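Local coordinates for protein soluble lytic transglycosylase B3 (Pseudomonas aeruginosa, PDB 5ANZ) that probably cleaves bacterial peptidoglycan as a calcium-binding lytic transglycosylase in cell-wall turnover, at residues E256-P260 with G283-G289; W51-F55 with H174-L178. All coordinates share one frame; numbering follows the deposited sequence.

Contact 1: residues E256-P260 with G283-G289; sequences EVRLP and GVQGVNG
R258 and Q285 form an antiparallel hydrogen-bonded pair that joins strand 254-258 to the short, weakly bonded strand 285-286, the outermost strand on this side of a five-stranded antiparallel sheet. R258 N donates to Q285 O at 2.9 Å, from above the carbonyl plane, while Q285 N, lying in the plane of the R258 carbonyl, donates to R258 O over 3.1 Å. On the inner side the packing is close and apolar. V257 CB sits 3.6 Å from V284 CG1, and L259 CD2 reaches V284 CG2 alongside, the two side chains pointing the same way; A313 of strand 313-316 lies against both V257 and L259. Further along, V287 CG2, placed anti to its own backbone N, presses on the extended chain of E256, 3.3 Å from CD. The E256 carboxylate is held beyond the contact by the backbone N atoms of V350 and G351. At the other end the P260 ring rests on G283, with CD 3.2 Å from G283 O; G283, at positive phi, is the C-prime residue of the Schellman motif that closes helix 276-280.

The side bearing R258 and Q285 is looser. The R258 chain bends at chi3 (-63°) and lays its guanidinium over the type I turn G286-G289, with G289 N 3.5 Å above the plane near its centre. R258 NH2 is also 3.5 Å from V287 O. Two backbone bonds and an apolar inner face thus fix this edge strand, whereas the exposed arginine covers the turn mainly by packing.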
loop_
_atom_site.group_PDB
_atom_site.type_symbol
_atom_site.label_atom_id
_atom_site.label_comp_id
_atom_site.label_asym_id
_atom_site.label_seq_id
_atom_site.Cartn_x
_atom_site.Cartn_y
_atom_site.Cartn_z
ATOM N N GLU A 256 -2.574 18.079 6.442
ATOM C CA GLU A 256 -3.812 18.636 5.929
ATOM C C GLU A 256 -3.686 20.117 5.638
ATOM O O GLU A 256 -2.985 20.837 6.344
ATOM C CB GLU A 256 -4.948 18.395 6.929
ATOM C CG GLU A 256 -6.296 18.784 6.374
ATOM C CD GLU A 256 -7.431 18.472 7.324
ATOM O OE1 GLU A 256 -7.149 18.067 8.479
ATOM O OE2 GLU A 256 -8.599 18.631 6.903
ATOM N N VAL A 257 -4.372 20.574 4.593
ATOM C CA VAL A 257 -4.355 21.975 4.208
ATOM C C VAL A 257 -5.761 22.463 3.910
ATOM O O VAL A 257 -6.696 21.673 3.815
ATOM C CB VAL A 257 -3.472 22.232 2.980
ATOM C CG1 VAL A 257 -2.020 21.855 3.291
ATOM C CG2 VAL A 257 -3.999 21.449 1.761
ATOM N N ARG A 258 -5.893 23.777 3.781
ATOM C CA ARG A 258 -7.144 24.388 3.364
ATOM C C ARG A 258 -6.969 24.993 1.974
ATOM O O ARG A 258 -6.035 25.754 1.742
ATOM C CB ARG A 258 -7.579 25.466 4.366
ATOM C CG ARG A 258 -8.806 26.248 3.946
ATOM C CD ARG A 258 -9.016 27.471 4.837
ATOM N NE ARG A 258 -9.277 27.112 6.229
ATOM C CZ ARG A 258 -9.393 27.993 7.220
ATOM N NH1 ARG A 258 -9.265 29.292 6.976
ATOM N NH2 ARG A 258 -9.633 27.577 8.456
ATOM N N LEU A 259 -7.864 24.646 1.056
ATOM C CA LEU A 259 -7.816 25.204 -0.297
ATOM C C LEU A 259 -8.663 26.461 -0.423
ATOM O O LEU A 259 -9.721 26.565 0.195
ATOM C CB LEU A 259 -8.288 24.176 -1.316
ATOM C CG LEU A 259 -7.424 22.917 -1.349
ATOM C CD1 LEU A 259 -7.917 21.918 -2.381
ATOM C CD2 LEU A 259 -5.973 23.309 -1.616
ATOM N N PRO A 260 -8.195 27.419 -1.236
ATOM C CA PRO A 260 -8.945 28.646 -1.525
ATOM C C PRO A 260 -10.136 28.411 -2.446
ATOM O O PRO A 260 -10.294 27.329 -3.019
ATOM C CB PRO A 260 -7.906 29.529 -2.210
ATOM C CG PRO A 260 -6.995 28.566 -2.866
ATOM C CD PRO A 260 -6.872 27.432 -1.880
ATOM N N GLY A 283 -2.454 30.215 -2.798
ATOM C CA GLY A 283 -3.695 30.211 -2.043
ATOM C C GLY A 283 -3.858 29.119 -0.996
ATOM O O GLY A 283 -4.767 29.184 -0.170
ATOM N N VAL A 284 -2.992 28.110 -1.028
ATOM C CA VAL A 284 -3.080 27.018 -0.070
ATOM C C VAL A 284 -2.599 27.462 1.304
ATOM O O VAL A 284 -1.616 28.191 1.417
ATOM C CB VAL A 284 -2.249 25.792 -0.518
ATOM C CG1 VAL A 284 -2.505 24.609 0.404
ATOM C CG2 VAL A 284 -2.585 25.415 -1.953
ATOM N N GLN A 285 -3.279 26.997 2.348
ATOM C CA GLN A 285 -2.982 27.421 3.710
ATOM C C GLN A 285 -2.946 26.259 4.683
ATOM O O GLN A 285 -3.387 25.152 4.365
ATOM C CB GLN A 285 -4.024 28.437 4.194
ATOM C CG GLN A 285 -4.134 29.694 3.360
ATOM C CD GLN A 285 -5.217 30.628 3.866
ATOM O OE1 GLN A 285 -5.810 30.396 4.920
ATOM N NE2 GLN A 285 -5.485 31.686 3.111
ATOM N N GLY A 286 -2.442 26.519 5.886
ATOM C CA GLY A 286 -2.525 25.548 6.963
ATOM C C GLY A 286 -3.993 25.255 7.200
ATOM O O GLY A 286 -4.850 26.043 6.806
ATOM N N VAL A 287 -4.286 24.135 7.845
ATOM C CA VAL A 287 -5.658 23.646 7.933
ATOM C C VAL A 287 -6.563 24.577 8.741
ATOM O O VAL A 287 -7.779 24.611 8.537
ATOM C CB VAL A 287 -5.695 22.238 8.546
ATOM C CG1 VAL A 287 -5.433 22.303 10.039
ATOM C CG2 VAL A 287 -7.028 21.566 8.248
ATOM N N ASN A 288 -5.966 25.342 9.647
ATOM C CA ASN A 288 -6.718 26.320 10.421
ATOM C C ASN A 288 -6.505 27.738 9.913
ATOM O O ASN A 288 -6.724 28.707 10.641
ATOM C CB ASN A 288 -6.339 26.235 11.895
ATOM C CG ASN A 288 -6.812 24.955 12.536
ATOM O OD1 ASN A 288 -6.016 24.188 13.075
ATOM N ND2 ASN A 288 -8.120 24.715 12.482
ATOM N N GLY A 289 -6.083 27.852 8.659
ATOM C CA GLY A 289 -5.770 29.138 8.068
ATOM C C GLY A 289 -4.337 29.539 8.360
ATOM O O GLY A 289 -3.720 29.025 9.295
#

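Contact 2: residues W51-F55 with H174-L178; sequences WRDAF and HAQLL
With CG anti to the backbone N in both W51 (chi1 164°) and F55, one turn apart on helix 48-61, the two rings extend together toward helix 170-186. H174 instead has CG anti to its carbonyl carbon, which carries the imidazole out across the gap, leaning toward the start of its helix, so that NE2 meets the indole. W51 NE1 donates to H174 NE2 over 3.3 Å, a weak but fairly straight hydrogen bond (166° at the hydrogen), and NE2 lies at the indole edge, near its plane. The two rings therefore meet rim to rim, neither lying over the other. The other imidazole nitrogen, ND1, is bonded to P170 O, one turn earlier; the two bonds limit the rotation of the ring, and NE2 acting as acceptor is consistent with a neutral imidazole protonated at ND1.

F55 packs beside this pair. Its CD1 is 3.9 Å from H174 CD2, with the ring planes steeply inclined. L177 packs against both aromatic side chains of helix 48-61: its CD2 lies 3.4 Å from F55 CE2 and 3.8 Å from W51 CH2, the latter at the far edge of the indole. L178 adds a peripheral contact through CD1, 4.5 Å from F55 CZ.

The short helical segments approach no closer than 13.5 Å between axes, at -63°, so the gap is bridged mainly by large side chains. A161 and A164 of helix 156-166 and F73 of helix 66-73 pack on W51, and F69 on F55. W51, F55 and H174 form an aromatic cluster, here part of the helical core that packs the N-terminal helix 48-61 into the lysozyme-like transglycosylase domain.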
loop_
_atom_site.group_PDB
_atom_site.type_symbol
_atom_site.label_atom_id
_atom_site.label_comp_id
_atom_site.label_asym_id
_atom_site.label_seq_id
_atom_site.Cartn_x
_atom_site.Cartn_y
_atom_site.Cartn_z
ATOM N N TRP A 51 2.646 -30.496 -12.760
ATOM C CA TRP A 51 3.208 -29.158 -12.708
ATOM C C TRP A 51 4.372 -29.122 -11.713
ATOM O O TRP A 51 5.409 -28.522 -11.988
ATOM C CB TRP A 51 2.156 -28.105 -12.328
ATOM C CG TRP A 51 2.836 -26.838 -11.922
ATOM C CD1 TRP A 51 3.206 -25.803 -12.734
ATOM C CD2 TRP A 51 3.291 -26.499 -10.606
ATOM N NE1 TRP A 51 3.853 -24.835 -11.995
ATOM C CE2 TRP A 51 3.921 -25.244 -10.690
ATOM C CE3 TRP A 51 3.232 -27.142 -9.368
ATOM C CZ2 TRP A 51 4.475 -24.610 -9.575
ATOM C CZ3 TRP A 51 3.783 -26.508 -8.259
ATOM C CH2 TRP A 51 4.399 -25.262 -8.374
ATOM N N ARG A 52 4.202 -29.774 -10.565
ATOM C CA ARG A 52 5.216 -29.734 -9.508
ATOM C C ARG A 52 6.517 -30.427 -9.922
ATOM O O ARG A 52 7.609 -29.909 -9.677
ATOM C CB ARG A 52 4.678 -30.379 -8.230
ATOM C CG ARG A 52 5.665 -30.380 -7.090
ATOM C CD ARG A 52 5.192 -31.308 -6.005
ATOM N NE ARG A 52 5.164 -32.681 -6.496
ATOM C CZ ARG A 52 4.358 -33.629 -6.040
ATOM N NH1 ARG A 52 3.504 -33.364 -5.065
ATOM N NH2 ARG A 52 4.410 -34.843 -6.566
ATOM N N ASP A 53 6.405 -31.600 -10.527
ATOM C CA ASP A 53 7.602 -32.329 -10.918
ATOM C C ASP A 53 8.360 -31.548 -11.978
ATOM O O ASP A 53 9.590 -31.551 -11.994
ATOM C CB ASP A 53 7.250 -33.728 -11.421
ATOM C CG ASP A 53 6.691 -34.611 -10.323
ATOM O OD1 ASP A 53 6.944 -34.317 -9.134
ATOM O OD2 ASP A 53 5.999 -35.597 -10.648
ATOM N N ALA A 54 7.619 -30.868 -12.849
ATOM C CA ALA A 54 8.231 -30.044 -13.885
ATOM C C ALA A 54 8.871 -28.808 -13.259
ATOM O O ALA A 54 9.968 -28.407 -13.655
ATOM C CB ALA A 54 7.202 -29.645 -14.940
ATOM N N PHE A 55 8.197 -28.213 -12.277
ATOM C CA PHE A 55 8.766 -27.058 -11.590
ATOM C C PHE A 55 9.994 -27.459 -10.770
ATOM O O PHE A 55 10.917 -26.671 -10.604
ATOM C CB PHE A 55 7.741 -26.375 -10.681
ATOM C CG PHE A 55 8.324 -25.251 -9.868
ATOM C CD1 PHE A 55 8.766 -24.085 -10.484
ATOM C CD2 PHE A 55 8.458 -25.370 -8.499
ATOM C CE1 PHE A 55 9.317 -23.051 -9.735
ATOM C CE2 PHE A 55 9.008 -24.342 -7.747
ATOM C CZ PHE A 55 9.443 -23.180 -8.374
ATOM N N HIS A 174 5.724 -17.835 -10.020
ATOM C CA HIS A 174 6.917 -18.654 -10.230
ATOM C C HIS A 174 8.154 -17.964 -9.672
ATOM O O HIS A 174 8.976 -18.589 -9.006
ATOM C CB HIS A 174 7.121 -18.960 -11.724
ATOM C CG HIS A 174 6.314 -20.121 -12.218
ATOM N ND1 HIS A 174 5.025 -19.986 -12.689
ATOM C CD2 HIS A 174 6.613 -21.440 -12.312
ATOM C CE1 HIS A 174 4.567 -21.171 -13.054
ATOM N NE2 HIS A 174 5.510 -22.070 -12.833
ATOM N N ALA A 175 8.284 -16.672 -9.949
ATOM C CA ALA A 175 9.429 -15.906 -9.481
ATOM C C ALA A 175 9.480 -15.844 -7.952
ATOM O O ALA A 175 10.535 -16.012 -7.344
ATOM C CB ALA A 175 9.394 -14.508 -10.068
ATOM N N GLN A 176 8.342 -15.576 -7.326
ATOM C CA GLN A 176 8.312 -15.482 -5.881
ATOM C C GLN A 176 8.526 -16.846 -5.251
ATOM O O GLN A 176 9.124 -16.950 -4.178
ATOM C CB GLN A 176 6.989 -14.881 -5.415
ATOM C CG GLN A 176 6.792 -13.476 -5.924
ATOM C CD GLN A 176 7.911 -12.541 -5.501
ATOM O OE1 GLN A 176 8.433 -12.641 -4.395
ATOM N NE2 GLN A 176 8.278 -11.610 -6.388
ATOM N N LEU A 177 8.041 -17.895 -5.914
ATOM C CA LEU A 177 8.144 -19.242 -5.364
ATOM C C LEU A 177 9.607 -19.693 -5.340
ATOM O O LEU A 177 10.072 -20.267 -4.363
ATOM C CB LEU A 177 7.293 -20.226 -6.177
ATOM C CG LEU A 177 7.298 -21.686 -5.714
ATOM C CD1 LEU A 177 6.905 -21.811 -4.242
ATOM C CD2 LEU A 177 6.355 -22.484 -6.581
ATOM N N LEU A 178 10.342 -19.411 -6.412
ATOM C CA LEU A 178 11.767 -19.713 -6.410
ATOM C C LEU A 178 12.481 -18.925 -5.308
ATOM O O LEU A 178 13.359 -19.449 -4.615
ATOM C CB LEU A 178 12.383 -19.411 -7.776
ATOM C CG LEU A 178 13.737 -20.066 -8.015
ATOM C CD1 LEU A 178 13.590 -21.583 -8.041
ATOM C CD2 LEU A 178 14.356 -19.556 -9.302
#

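In the fold
The contacts lie on opposite sides of the chain's centre, with nearest atoms about 34 Å apart, and share no helix or strand, although all four segments belong to the transglycosylase part of the chain. Contact 1 is a surface contact at a sheet edge, closing over a short chain interval, and combines two main-chain bonds with side-chain packing. Contact 2 is buried, joins helices 119 residues apart in sequence, and relies mainly on side chains. It also lies nearer to substrate-binding elements: the L177 side chain is about 11 Å from that of I208, an N-acetyl-D-glucosamine-binding residue, whereas contact 1 is remote from the known sugar and calcium sites.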